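Local atomic coordinates of putative gdp-fucose protein o-fucosyltransferase 1 (Caenorhabditis elegans, PDB entry 3ZY2), a protein that belongs to the GDP-fucose protein O-fucosyltransferase family, whose members have the two-domain GT-B fold, and holds guanosine-5'-diphosphate in the model. Residues 18-21 with 22-25; 47-51 with 52-56; 336-339 with 340-344. All coordinates share one frame; numbering follows the deposited sequence.

Contact 1: residues 18-21 with 22-25; sequences GRFG and NQVD. With GDP (guanosine-5'-diphosphate), chain C.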
ATOM      1  N   GLY A  18      -4.478  13.307  -1.074  1.00 15.71           N
ATOM      2  CA  GLY A  18      -5.154  14.427  -0.445  1.00 15.46           C
ATOM      3  C   GLY A  18      -4.843  15.802  -1.020  1.00 14.47           C
ATOM      4  O   GLY A  18      -4.160  15.952  -2.040  1.00 14.37           O
ATOM      5  N   ARG A  19      -5.397  16.815  -0.368  1.00 14.00           N
ATOM      6  CA  ARG A  19      -5.227  18.196  -0.781  1.00 12.88           C
ATOM      7  C   ARG A  19      -3.984  18.814  -0.147  1.00 11.71           C
ATOM      8  O   ARG A  19      -3.127  18.083   0.351  1.00 11.30           O
ATOM      9  CB  ARG A  19      -6.500  18.959  -0.478  1.00 13.07           C
ATOM     10  CG  ARG A  19      -7.640  18.395  -1.367  1.00 17.42           C
ATOM     11  CD  ARG A  19      -8.891  18.284  -0.536  1.00 26.45           C
ATOM     12  NE  ARG A  19      -9.674  19.458  -0.811  1.00 29.26           N
ATOM     13  CZ  ARG A  19     -10.707  19.905  -0.106  1.00 29.50           C
ATOM     14  NH1 ARG A  19     -11.109  19.305   1.017  1.00 27.40           N
ATOM     15  NH2 ARG A  19     -11.315  20.997  -0.541  1.00 31.49           N
ATOM     16  N   PHE A  20      -3.836  20.136  -0.237  1.00 11.75           N
ATOM     17  CA  PHE A  20      -2.529  20.769   0.044  1.00 11.00           C
ATOM     18  C   PHE A  20      -1.934  20.452   1.402  1.00 11.38           C
ATOM     19  O   PHE A  20      -0.719  20.181   1.508  1.00 12.42           O
ATOM     20  CB  PHE A  20      -2.618  22.279  -0.147  1.00 10.82           C
ATOM     21  CG  PHE A  20      -1.292  22.978  -0.136  1.00 10.30           C
ATOM     22  CD1 PHE A  20      -0.324  22.675  -1.097  1.00 10.82           C
ATOM     23  CD2 PHE A  20      -1.029  23.980   0.794  1.00 10.41           C
ATOM     24  CE1 PHE A  20       0.899  23.346  -1.108  1.00 11.22           C
ATOM     25  CE2 PHE A  20       0.165  24.660   0.800  1.00 11.07           C
ATOM     26  CZ  PHE A  20       1.147  24.356  -0.139  1.00 11.24           C
ATOM     27  N   GLY A  21      -2.769  20.443   2.435  1.00 11.01           N
ATOM     28  CA  GLY A  21      -2.242  20.134   3.764  1.00 11.21           C
ATOM     29  C   GLY A  21      -1.674  18.729   3.834  1.00 11.10           C
ATOM     30  O   GLY A  21      -0.629  18.517   4.440  1.00 11.93           O
ATOM     31  N   ASN A  22      -2.344  17.764   3.217  1.00 11.34           N
ATOM     32  CA  ASN A  22      -1.810  16.390   3.172  1.00 11.69           C
ATOM     33  C   ASN A  22      -0.510  16.299   2.363  1.00 11.29           C
ATOM     34  O   ASN A  22       0.430  15.584   2.750  1.00 11.73           O
ATOM     35  CB  ASN A  22      -2.824  15.400   2.548  1.00 12.45           C
ATOM     36  CG  ASN A  22      -4.094  15.162   3.391  1.00 15.11           C
ATOM     37  OD1 ASN A  22      -4.922  14.334   2.996  1.00 15.70           O
ATOM     38  ND2 ASN A  22      -4.263  15.870   4.504  1.00 14.99           N
ATOM     39  N   GLN A  23      -0.430  17.054   1.268  1.00 11.35           N
ATOM     40  CA  GLN A  23       0.718  16.997   0.372  1.00 11.60           C
ATOM     41  C   GLN A  23       1.940  17.563   1.070  1.00 10.73           C
ATOM     42  O   GLN A  23       3.038  16.983   0.991  1.00 11.90           O
ATOM     43  CB  GLN A  23       0.446  17.808  -0.875  1.00 11.64           C
ATOM     44  CG  GLN A  23      -0.651  17.199  -1.746  1.00 12.25           C
ATOM     45  CD  GLN A  23      -1.131  18.157  -2.793  1.00 12.90           C
ATOM     46  OE1 GLN A  23      -0.352  18.958  -3.331  1.00 12.97           O
ATOM     47  NE2 GLN A  23      -2.450  18.107  -3.088  1.00 12.78           N
ATOM     48  N   VAL A  24       1.762  18.702   1.753  1.00 10.88           N
ATOM     49  CA  VAL A  24       2.868  19.304   2.494  1.00 11.00           C
ATOM     50  C   VAL A  24       3.291  18.388   3.643  1.00 11.62           C
ATOM     51  O   VAL A  24       4.474  18.222   3.891  1.00 11.25           O
ATOM     52  CB  VAL A  24       2.509  20.708   3.012  1.00  9.83           C
ATOM     53  CG1 VAL A  24       3.622  21.270   3.897  1.00 11.29           C
ATOM     54  CG2 VAL A  24       2.276  21.652   1.824  1.00 12.44           C
ATOM     55  N   ASP A  25       2.317  17.785   4.332  1.00 11.90           N
ATOM     56  CA  ASP A  25       2.580  16.881   5.469  1.00 12.65           C
ATOM     57  C   ASP A  25       3.502  15.719   5.050  1.00 12.58           C
ATOM     58  O   ASP A  25       4.497  15.414   5.730  1.00 14.67           O
ATOM     59  CB  ASP A  25       1.239  16.396   6.031  1.00 12.86           C
ATOM     60  CG  ASP A  25       1.309  16.067   7.492  1.00 13.94           C
ATOM     61  OD1 ASP A  25       1.952  16.830   8.250  1.00 15.10           O
ATOM     62  OD2 ASP A  25       0.726  15.046   7.880  1.00 18.12           O
TER
HETATM   63  PB  GDP C1381      -7.436  19.133   5.777  0.50 29.74           P
HETATM   64  O1B GDP C1381      -7.887  20.456   6.276  0.50 17.02           O
HETATM   65  O2B GDP C1381      -6.332  18.188   6.349  0.50 22.43           O
HETATM   66  O3B GDP C1381      -8.317  18.521   4.526  0.50 23.19           O
HETATM   67  O3A GDP C1381      -6.477  20.092   4.719  0.50 15.80           O
HETATM   68  PA  GDP C1381      -6.006  19.677   3.120  0.50 25.82           P
HETATM   69  O1A GDP C1381      -5.263  21.251   3.032  0.50 17.65           O
HETATM   70  O2A GDP C1381      -5.373  18.548   2.821  0.50 10.46           O
HETATM   71  O5' GDP C1381      -7.737  19.661   2.651  0.50 24.32           O
HETATM   72  C5' GDP C1381      -7.884  20.935   2.801  0.50 20.91           C
HETATM   73  C4' GDP C1381      -8.451  21.783   1.924  0.50 28.72           C
HETATM   74  O4' GDP C1381      -9.649  22.424   1.737  0.50 28.48           O
HETATM   75  C3' GDP C1381      -7.424  22.696   1.726  0.50 23.44           C
HETATM   76  O3' GDP C1381      -6.106  22.619   0.597  0.50 21.22           O
HETATM   77  C2' GDP C1381      -8.132  24.340   0.458  0.50 50.32           C
HETATM   78  O2' GDP C1381      -8.109  23.764  -0.771  0.50 20.56           O
HETATM   79  C1' GDP C1381      -9.410  24.111   1.246  0.50 29.92           C
HETATM   80  N9  GDP C1381      -9.289  24.798   2.324  0.50 25.66           N
HETATM   81  C8  GDP C1381      -9.225  24.174   4.038  0.50 26.93           C
HETATM   82  N7  GDP C1381      -9.111  25.417   4.383  0.50 30.98           N
HETATM   83  C5  GDP C1381      -9.069  26.505   3.722  0.50 21.33           C
HETATM   84  C6  GDP C1381      -8.942  28.239   3.716  0.50 26.25           C
HETATM   85  O6  GDP C1381      -8.844  28.565   4.806  0.50 22.12           O
HETATM   86  N1  GDP C1381      -8.987  28.523   2.678  0.50 22.09           N
HETATM   87  C2  GDP C1381      -9.091  28.174   1.490  0.50 23.77           C
HETATM   88  N2  GDP C1381      -9.114  28.647   0.612  0.50 19.79           N
HETATM   89  N3  GDP C1381      -9.233  26.683   0.997  0.50 25.23           N
HETATM   90  C4  GDP C1381      -9.210  25.947   2.238  0.50 22.66           C
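The carboxamide of Gln23, with CG beside the backbone N (chi1 -67°) and the chain extended beyond it, folds back on the loop that leads into helix 20-37: its NE2 gives a nearly straight hydrogen bond to Gly18 O, 2.9 Å away, and the acceptor lies in the amide plane. The other end of the amide, OE1, takes the backbone N-H of Ile47, so both polar atoms of Gln23 have partners. Arg19 holds the N-cap position, and its carbonyl receives Gln23 N at 3.0 Å; Phe20 O and Gly21 O receive Val24 N and Asp25 N in the same helical pattern.

At this first turn the amides point at guanosine-5'-diphosphate. Gly21 N bonds to O1A of the ligand at 2.7 Å and Asn22 N to O2A at 3.2 Å, while Phe20 N reaches the ribose O3' only weakly. The Arg19 guanidinium lays one face over the ribose O4'. Away from the ligand, Val24 CG2 sits over the Phe20 ring in a CH-pi contact, 3.7 Å from the ring centroid. Asn22 ND2 bonds weakly to Thr335, whereas Asn22 OD1 is buried without a partner in the model. Asp25 turns its carboxylate to Ser180.

Two main-chain amides at the N-terminus of a helix thus grip the alpha-phosphate, where the helix dipole would probably add to the pull on its negative charge.

Contact 2: residues 47-51 with 52-56; sequences IEFKH and PETKM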
ATOM      1  N   ILE A  47      -0.679  19.816  -6.076  1.00 12.87           N
ATOM      2  CA  ILE A  47      -1.857  19.435  -6.824  1.00 13.46           C
ATOM      3  C   ILE A  47      -3.075  20.158  -6.287  1.00 13.89           C
ATOM      4  O   ILE A  47      -3.319  20.166  -5.085  1.00 13.62           O
ATOM      5  CB  ILE A  47      -2.054  17.906  -6.762  1.00 13.24           C
ATOM      6  CG1 ILE A  47      -0.819  17.176  -7.326  1.00 15.01           C
ATOM      7  CG2 ILE A  47      -3.279  17.506  -7.588  1.00 15.39           C
ATOM      8  CD1 ILE A  47      -0.872  15.657  -7.254  1.00 16.84           C
ATOM      9  N   GLU A  48      -3.846  20.756  -7.203  1.00 14.51           N
ATOM     10  CA  GLU A  48      -5.116  21.426  -6.893  1.00 15.79           C
ATOM     11  C   GLU A  48      -6.248  20.680  -7.551  1.00 17.53           C
ATOM     12  O   GLU A  48      -6.141  20.303  -8.712  1.00 17.46           O
ATOM     13  CB  GLU A  48      -5.094  22.866  -7.400  1.00 16.69           C
ATOM     14  CG  GLU A  48      -4.256  23.795  -6.537  1.00 16.45           C
ATOM     15  CD  GLU A  48      -4.264  25.215  -7.044  1.00 19.50           C
ATOM     16  OE1 GLU A  48      -4.963  25.540  -8.035  1.00 19.92           O
ATOM     17  OE2 GLU A  48      -3.556  26.040  -6.470  1.00 17.97           O
ATOM     18  N   PHE A  49      -7.340  20.496  -6.827  1.00 19.08           N
ATOM     19  CA  PHE A  49      -8.487  19.781  -7.358  1.00 22.47           C
ATOM     20  C   PHE A  49      -9.719  20.639  -7.619  1.00 24.32           C
ATOM     21  O   PHE A  49     -10.678  20.147  -8.237  1.00 26.51           O
ATOM     22  CB  PHE A  49      -8.876  18.635  -6.426  1.00 21.93           C
ATOM     23  CG  PHE A  49      -7.825  17.583  -6.283  1.00 23.61           C
ATOM     24  CD1 PHE A  49      -7.591  16.655  -7.282  1.00 25.03           C
ATOM     25  CD2 PHE A  49      -7.065  17.521  -5.120  1.00 24.33           C
ATOM     26  CE1 PHE A  49      -6.614  15.674  -7.128  1.00 26.14           C
ATOM     27  CE2 PHE A  49      -6.081  16.542  -4.948  1.00 27.62           C
ATOM     28  CZ  PHE A  49      -5.857  15.616  -5.950  1.00 27.48           C
ATOM     29  N   LYS A  50      -9.710  21.897  -7.185  1.00 25.28           N
ATOM     30  CA  LYS A  50     -10.911  22.743  -7.284  1.00 27.77           C
ATOM     31  C   LYS A  50     -11.010  23.425  -8.662  1.00 28.24           C
ATOM     32  O   LYS A  50     -11.110  24.645  -8.786  1.00 29.27           O
ATOM     33  CB  LYS A  50     -11.026  23.684  -6.057  1.00 27.89           C
ATOM     34  CG  LYS A  50     -10.570  25.168  -6.167  1.00 31.34           C
ATOM     35  CD  LYS A  50      -9.160  25.393  -6.740  1.00 34.07           C
ATOM     36  CE  LYS A  50      -8.061  25.148  -5.719  1.00 33.68           C
ATOM     37  NZ  LYS A  50      -7.867  23.695  -5.513  1.00 31.72           N
ATOM     38  N   HIS A  51     -10.968  22.594  -9.695  1.00 28.59           N
ATOM     39  CA  HIS A  51     -11.009  23.034 -11.081  1.00 29.37           C
ATOM     40  C   HIS A  51     -11.710  21.953 -11.882  1.00 30.21           C
ATOM     41  O   HIS A  51     -11.947  20.855 -11.369  1.00 30.90           O
ATOM     42  CB  HIS A  51      -9.591  23.209 -11.636  1.00 29.17           C
ATOM     43  CG  HIS A  51      -8.716  24.096 -10.812  1.00 27.58           C
ATOM     44  ND1 HIS A  51      -8.799  25.473 -10.850  1.00 28.84           N
ATOM     45  CD2 HIS A  51      -7.728  23.798  -9.933  1.00 27.38           C
ATOM     46  CE1 HIS A  51      -7.903  25.984 -10.019  1.00 28.00           C
ATOM     47  NE2 HIS A  51      -7.237  24.991  -9.458  1.00 27.27           N
ATOM     48  N   PRO A  52     -12.045  22.244 -13.156  1.00 30.44           N
ATOM     49  CA  PRO A  52     -12.659  21.217 -13.985  1.00 31.14           C
ATOM     50  C   PRO A  52     -11.736  20.022 -14.185  1.00 30.38           C
ATOM     51  O   PRO A  52     -12.207  18.908 -14.466  1.00 31.60           O
ATOM     52  CB  PRO A  52     -12.901  21.937 -15.314  1.00 32.02           C
ATOM     53  CG  PRO A  52     -12.906  23.367 -14.977  1.00 31.43           C
ATOM     54  CD  PRO A  52     -11.946  23.537 -13.856  1.00 30.93           C
ATOM     55  N   GLU A  53     -10.432  20.253 -14.026  1.00 28.78           N
ATOM     56  CA  GLU A  53      -9.450  19.187 -14.106  1.00 27.32           C
ATOM     57  C   GLU A  53      -8.413  19.391 -13.006  1.00 25.17           C
ATOM     58  O   GLU A  53      -8.285  20.480 -12.459  1.00 25.44           O
ATOM     59  CB  GLU A  53      -8.807  19.096 -15.503  1.00 28.72           C
ATOM     60  CG  GLU A  53      -8.138  20.374 -16.040  1.00 30.56           C
ATOM     61  CD  GLU A  53      -9.144  21.443 -16.515  1.00 33.19           C
ATOM     62  OE1 GLU A  53     -10.098  21.110 -17.246  1.00 33.53           O
ATOM     63  OE2 GLU A  53      -8.972  22.622 -16.136  1.00 34.18           O
ATOM     64  N   THR A  54      -7.715  18.316 -12.670  1.00 22.72           N
ATOM     65  CA  THR A  54      -6.615  18.363 -11.700  1.00 20.59           C
ATOM     66  C   THR A  54      -5.544  19.311 -12.268  1.00 19.51           C
ATOM     67  O   THR A  54      -5.266  19.301 -13.477  1.00 20.88           O
ATOM     68  CB  THR A  54      -6.106  16.930 -11.499  1.00 19.42           C
ATOM     69  OG1 THR A  54      -7.165  16.149 -10.931  1.00 21.08           O
ATOM     70  CG2 THR A  54      -4.900  16.853 -10.580  1.00 19.54           C
ATOM     71  N   LYS A  55      -4.965  20.141 -11.405  1.00 18.11           N
ATOM     72  CA  LYS A  55      -4.012  21.138 -11.851  1.00 17.98           C
ATOM     73  C   LYS A  55      -2.717  21.002 -11.060  1.00 16.73           C
ATOM     74  O   LYS A  55      -2.760  20.907  -9.836  1.00 16.12           O
ATOM     75  CB  LYS A  55      -4.598  22.536 -11.657  1.00 18.75           C
ATOM     76  CG  LYS A  55      -3.731  23.644 -12.223  1.00 20.94           C
ATOM     77  CD  LYS A  55      -4.310  25.000 -11.903  1.00 24.93           C
ATOM     78  CE  LYS A  55      -3.451  26.099 -12.507  1.00 28.92           C
ATOM     79  NZ  LYS A  55      -3.971  27.460 -12.206  1.00 32.04           N
ATOM     80  N   MET A  56      -1.586  21.014 -11.766  1.00 17.39           N
ATOM     81  CA  MET A  56      -0.258  20.921 -11.131  1.00 18.00           C
ATOM     82  C   MET A  56       0.358  22.261 -10.952  1.00 17.01           C
ATOM     83  O   MET A  56       0.426  23.038 -11.918  1.00 19.17           O
ATOM     84  CB  MET A  56       0.729  20.229 -12.044  1.00 19.26           C
ATOM     85  CG  MET A  56       0.304  19.064 -12.748  1.00 25.39           C
ATOM     86  SD  MET A  56       0.521  17.984 -11.401  1.00 33.33           S
ATOM     87  CE  MET A  56      -1.142  17.546 -11.327  1.00  9.51           C
TER
HETATM   88  O   HOH W   1      -4.880  27.687  -9.577  1.00 32.26           O
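His51 turns one ring face to the aliphatic chain of Lys55, whose CD stands 4.1 Å from the ring centroid in a CH-pi contact displaced toward the rim; Lys50 CD covers the opposite face. The ring's rotation is fixed by its NE2, which donates to Glu48 OE1 over 2.7 Å, nearly in the ring plane and on the anti side of the carboxylate. Lys55 is extended throughout, with CG anti to the backbone N (chi1 -174°), and this carries its amine past the imidazole. There a water accepts from Lys55 NZ at 2.8 Å and donates to Glu48 OE1. The lysine therefore meets the carboxylate through water rather than in a direct salt bridge, while Glu48 OE1 receives two bonds and OE2 is taken by Tyr316.

The backbone that carries these groups is the end of a beta hairpin. Glu48 and Lys55 are an antiparallel hydrogen-bonded pair, joined by N-H to O bonds in both directions; Ile47 and Met56 are the next, non-hydrogen-bonded pair. Lys50 is the centre of an inverse gamma turn in the connecting loop. On the face carrying Ile47 and Met56, the Ile47 CG2 methyl presses tightly on Thr54 CG2, 3.5 Å away, and also covers one face of the Phe49 ring. Met56 CE comes alongside Ile47 CG1, and Thr54 OG1 bonds to Asn120.

The hairpin of strands 46-48 and 55-57 rests its Ile47 and Met56 side against Tyr125 of helix 122-128, while Phe49 packs on Arg19 in the loop before helix 20-37.

Contact 3: residues 336-339 with 340-344; sequences FSHI and VKRER. With GDP (guanosine-5'-diphosphate), chain C.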
ATOM      1  N   PHE A 336      -4.216  21.534   7.155  1.00 10.92           N
ATOM      2  CA  PHE A 336      -4.060  22.883   6.632  1.00 10.18           C
ATOM      3  C   PHE A 336      -3.673  23.837   7.786  1.00 10.54           C
ATOM      4  O   PHE A 336      -2.694  24.588   7.699  1.00 11.01           O
ATOM      5  CB  PHE A 336      -5.362  23.262   5.917  1.00 10.92           C
ATOM      6  CG  PHE A 336      -5.298  24.525   5.111  1.00 11.82           C
ATOM      7  CD1 PHE A 336      -4.899  24.489   3.768  1.00 11.78           C
ATOM      8  CD2 PHE A 336      -5.736  25.735   5.651  1.00 13.25           C
ATOM      9  CE1 PHE A 336      -4.871  25.668   3.005  1.00 14.18           C
ATOM     10  CE2 PHE A 336      -5.738  26.919   4.876  1.00 13.63           C
ATOM     11  CZ  PHE A 336      -5.313  26.880   3.568  1.00 12.74           C
ATOM     12  N   SER A 337      -4.420  23.764   8.895  1.00 10.22           N
ATOM     13  CA  SER A 337      -4.006  24.457  10.126  1.00 10.64           C
ATOM     14  C   SER A 337      -2.609  24.024  10.555  1.00 10.72           C
ATOM     15  O   SER A 337      -1.852  24.841  11.092  1.00 10.24           O
ATOM     16  CB  SER A 337      -4.988  24.218  11.286  1.00 11.25           C
ATOM     17  OG  SER A 337      -6.064  25.165  11.294  1.00 11.98           O
ATOM     18  N   HIS A 338      -2.262  22.751  10.305  1.00 10.91           N
ATOM     19  CA  HIS A 338      -0.974  22.219  10.815  1.00 10.90           C
ATOM     20  C   HIS A 338       0.196  22.900  10.104  1.00 11.03           C
ATOM     21  O   HIS A 338       1.231  23.163  10.720  1.00 11.06           O
ATOM     22  CB  HIS A 338      -0.926  20.689  10.668  1.00 11.44           C
ATOM     23  CG  HIS A 338       0.104  19.982  11.515  1.00 11.33           C
ATOM     24  ND1 HIS A 338       0.933  20.575  12.452  1.00 15.69           N
ATOM     25  CD2 HIS A 338       0.394  18.660  11.547  1.00  9.69           C
ATOM     26  CE1 HIS A 338       1.692  19.640  13.012  1.00 11.70           C
ATOM     27  NE2 HIS A 338       1.393  18.478  12.469  1.00 16.06           N
ATOM     28  N   ILE A 339       0.010  23.242   8.828  1.00  9.96           N
ATOM     29  CA  ILE A 339       1.013  24.044   8.112  1.00  9.83           C
ATOM     30  C   ILE A 339       1.298  25.336   8.894  1.00 10.72           C
ATOM     31  O   ILE A 339       2.458  25.686   9.137  1.00 11.77           O
ATOM     32  CB  ILE A 339       0.522  24.428   6.692  1.00  9.90           C
ATOM     33  CG1 ILE A 339       0.514  23.193   5.787  1.00 10.32           C
ATOM     34  CG2 ILE A 339       1.482  25.505   6.127  1.00 10.55           C
ATOM     35  CD1 ILE A 339      -0.186  23.441   4.457  1.00 11.37           C
ATOM     36  N   VAL A 340       0.237  26.023   9.305  1.00 10.56           N
ATOM     37  CA  VAL A 340       0.396  27.298  10.007  1.00 10.48           C
ATOM     38  C   VAL A 340       1.090  27.075  11.355  1.00 10.71           C
ATOM     39  O   VAL A 340       2.004  27.819  11.707  1.00 11.42           O
ATOM     40  CB  VAL A 340      -0.939  27.999  10.276  1.00 10.75           C
ATOM     41  CG1 VAL A 340      -0.685  29.364  10.922  1.00 11.65           C
ATOM     42  CG2 VAL A 340      -1.737  28.187   9.001  1.00 10.46           C
ATOM     43  N   LYS A 341       0.629  26.082  12.112  1.00 10.19           N
ATOM     44  CA  LYS A 341       1.216  25.779  13.425  1.00 10.67           C
ATOM     45  C   LYS A 341       2.720  25.530  13.302  1.00 11.53           C
ATOM     46  O   LYS A 341       3.506  26.121  14.063  1.00 12.15           O
ATOM     47  CB  LYS A 341       0.528  24.545  14.041  1.00 10.88           C
ATOM     48  CG  LYS A 341       1.098  24.115  15.391  1.00 13.28           C
ATOM     49  CD  LYS A 341       1.007  25.268  16.400  1.00 15.58           C
ATOM     50  CE  LYS A 341       1.133  24.811  17.857  1.00 17.17           C
ATOM     51  NZ  LYS A 341       2.386  24.028  18.139  1.00 17.33           N
ATOM     52  N   ARG A 342       3.132  24.694  12.346  1.00 11.78           N
ATOM     53  CA  ARG A 342       4.560  24.407  12.153  1.00 11.64           C
ATOM     54  C   ARG A 342       5.370  25.627  11.711  1.00 11.96           C
ATOM     55  O   ARG A 342       6.526  25.808  12.140  1.00 11.86           O
ATOM     56  CB  ARG A 342       4.748  23.272  11.139  1.00 11.88           C
ATOM     57  CG  ARG A 342       4.193  21.946  11.638  1.00 11.49           C
ATOM     58  CD  ARG A 342       4.544  20.788  10.697  1.00 10.99           C
ATOM     59  NE  ARG A 342       4.097  21.032   9.325  1.00 10.45           N
ATOM     60  CZ  ARG A 342       3.142  20.338   8.714  1.00 11.65           C
ATOM     61  NH1 ARG A 342       2.498  19.359   9.343  1.00 13.03           N
ATOM     62  NH2 ARG A 342       2.857  20.612   7.450  1.00 12.07           N
ATOM     63  N   GLU A 343       4.775  26.451  10.854  1.00 11.45           N
ATOM     64  CA  GLU A 343       5.463  27.654  10.410  1.00 12.10           C
ATOM     65  C   GLU A 343       5.672  28.577  11.604  1.00 12.83           C
ATOM     66  O   GLU A 343       6.776  29.110  11.831  1.00 12.84           O
ATOM     67  CB  GLU A 343       4.683  28.349   9.283  1.00 12.36           C
ATOM     68  CG  GLU A 343       5.415  29.632   8.837  1.00 15.71           C
ATOM     69  CD  GLU A 343       4.867  30.251   7.563  1.00 17.76           C
ATOM     70  OE1 GLU A 343       4.149  29.544   6.842  1.00 19.04           O
ATOM     71  OE2 GLU A 343       5.207  31.423   7.281  1.00 20.84           O
ATOM     72  N   ARG A 344       4.625  28.742  12.391  1.00 12.46           N
ATOM     73  CA  ARG A 344       4.714  29.612  13.566  1.00 11.91           C
ATOM     74  C   ARG A 344       5.681  29.065  14.599  1.00 12.93           C
ATOM     75  O   ARG A 344       6.392  29.829  15.255  1.00 14.61           O
ATOM     76  CB  ARG A 344       3.338  29.837  14.169  1.00 12.02           C
ATOM     77  CG  ARG A 344       2.444  30.621  13.205  1.00 11.07           C
ATOM     78  CD  ARG A 344       1.045  30.851  13.821  1.00  9.64           C
ATOM     79  NE  ARG A 344       1.073  31.770  14.983  1.00 11.80           N
ATOM     80  CZ  ARG A 344       1.163  33.094  14.886  1.00 12.10           C
ATOM     81  NH1 ARG A 344       1.225  33.676  13.686  1.00 13.98           N
ATOM     82  NH2 ARG A 344       1.192  33.849  15.991  1.00 12.11           N
TER
HETATM   83  PB  GDP C1381      -7.436  19.133   5.777  0.50 29.74           P
HETATM   84  O1B GDP C1381      -7.887  20.456   6.276  0.50 17.02           O
HETATM   85  O2B GDP C1381      -6.332  18.188   6.349  0.50 22.43           O
HETATM   86  O3B GDP C1381      -8.317  18.521   4.526  0.50 23.19           O
HETATM   87  O3A GDP C1381      -6.477  20.092   4.719  0.50 15.80           O
HETATM   88  PA  GDP C1381      -6.006  19.677   3.120  0.50 25.82           P
HETATM   89  O1A GDP C1381      -5.263  21.251   3.032  0.50 17.65           O
HETATM   90  O2A GDP C1381      -5.373  18.548   2.821  0.50 10.46           O
HETATM   91  O5' GDP C1381      -7.737  19.661   2.651  0.50 24.32           O
HETATM   92  C5' GDP C1381      -7.884  20.935   2.801  0.50 20.91           C
HETATM   93  C4' GDP C1381      -8.451  21.783   1.924  0.50 28.72           C
HETATM   94  O4' GDP C1381      -9.649  22.424   1.737  0.50 28.48           O
HETATM   95  C3' GDP C1381      -7.424  22.696   1.726  0.50 23.44           C
HETATM   96  O3' GDP C1381      -6.106  22.619   0.597  0.50 21.22           O
HETATM   97  C2' GDP C1381      -8.132  24.340   0.458  0.50 50.32           C
HETATM   98  O2' GDP C1381      -8.109  23.764  -0.771  0.50 20.56           O
HETATM   99  C1' GDP C1381      -9.410  24.111   1.246  0.50 29.92           C
HETATM  100  N9  GDP C1381      -9.289  24.798   2.324  0.50 25.66           N
HETATM  101  C8  GDP C1381      -9.225  24.174   4.038  0.50 26.93           C
HETATM  102  N7  GDP C1381      -9.111  25.417   4.383  0.50 30.98           N
HETATM  103  C5  GDP C1381      -9.069  26.505   3.722  0.50 21.33           C
HETATM  104  C6  GDP C1381      -8.942  28.239   3.716  0.50 26.25           C
HETATM  105  O6  GDP C1381      -8.844  28.565   4.806  0.50 22.12           O
HETATM  106  N1  GDP C1381      -8.987  28.523   2.678  0.50 22.09           N
HETATM  107  C2  GDP C1381      -9.091  28.174   1.490  0.50 23.77           C
HETATM  108  N2  GDP C1381      -9.114  28.647   0.612  0.50 19.79           N
HETATM  109  N3  GDP C1381      -9.233  26.683   0.997  0.50 25.23           N
HETATM  110  C4  GDP C1381      -9.210  25.947   2.238  0.50 22.66           C
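With CG anti to the carbonyl carbon (chi1 -65°) and a bend at chi3, Arg342 curls back along its helix toward His338, whose own CG is anti to the backbone N (chi1 -162°). The two side chains cross at about a right angle. Arg342 NH1 stands 3.1 Å above the imidazole plane, toward the rim, with the guanidinium turned 53° from the ring. Arg342 CD also lies over the ring, 4.2 Å from its centroid, as a CH-pi contact. The same NH1 forms a salt bridge with Asp25, and NE bonds to Gln188.

Both residues belong to helix 335-346, the helix of a beta-alpha-beta unit between strands 327-330 and 354-356 in one of the two parallel-sheet domains of the GT-B fold. Its backbone is regular: Lys341 N bonds to Ser337 O, Arg342 N to His338 O (2.9 Å) and Glu343 N to Ile339 O. At the start of the helix the Phe336 ring lays a face against the guanine of guanosine-5'-diphosphate, N7 lying 3.6 Å above its plane, while Ser337 OG bonds to His217.

Contacts 1 and 3 both touch guanosine-5'-diphosphate: residues 18-25 meet its alpha-phosphate and ribose, and in residues 336-344 Phe336 meets the base and also comes up to the alpha-phosphate oxygen O1A. Their centres are 12 Å apart, and the two helices join directly through Asp25 OD1 and Arg342 NH1 (2.8 Å) and through Ile339 CD1, which packs on Phe20 CD2 at 3.8 Å. Contact 2 adjoins contact 1 alone, where Gln23 OE1 lies 2.9 Å from Ile47 N and Phe49 CE2 lies 3.5 Å from Gly18 O. Contacts 2 and 3 do not touch, their nearest atoms being about 9 Å apart.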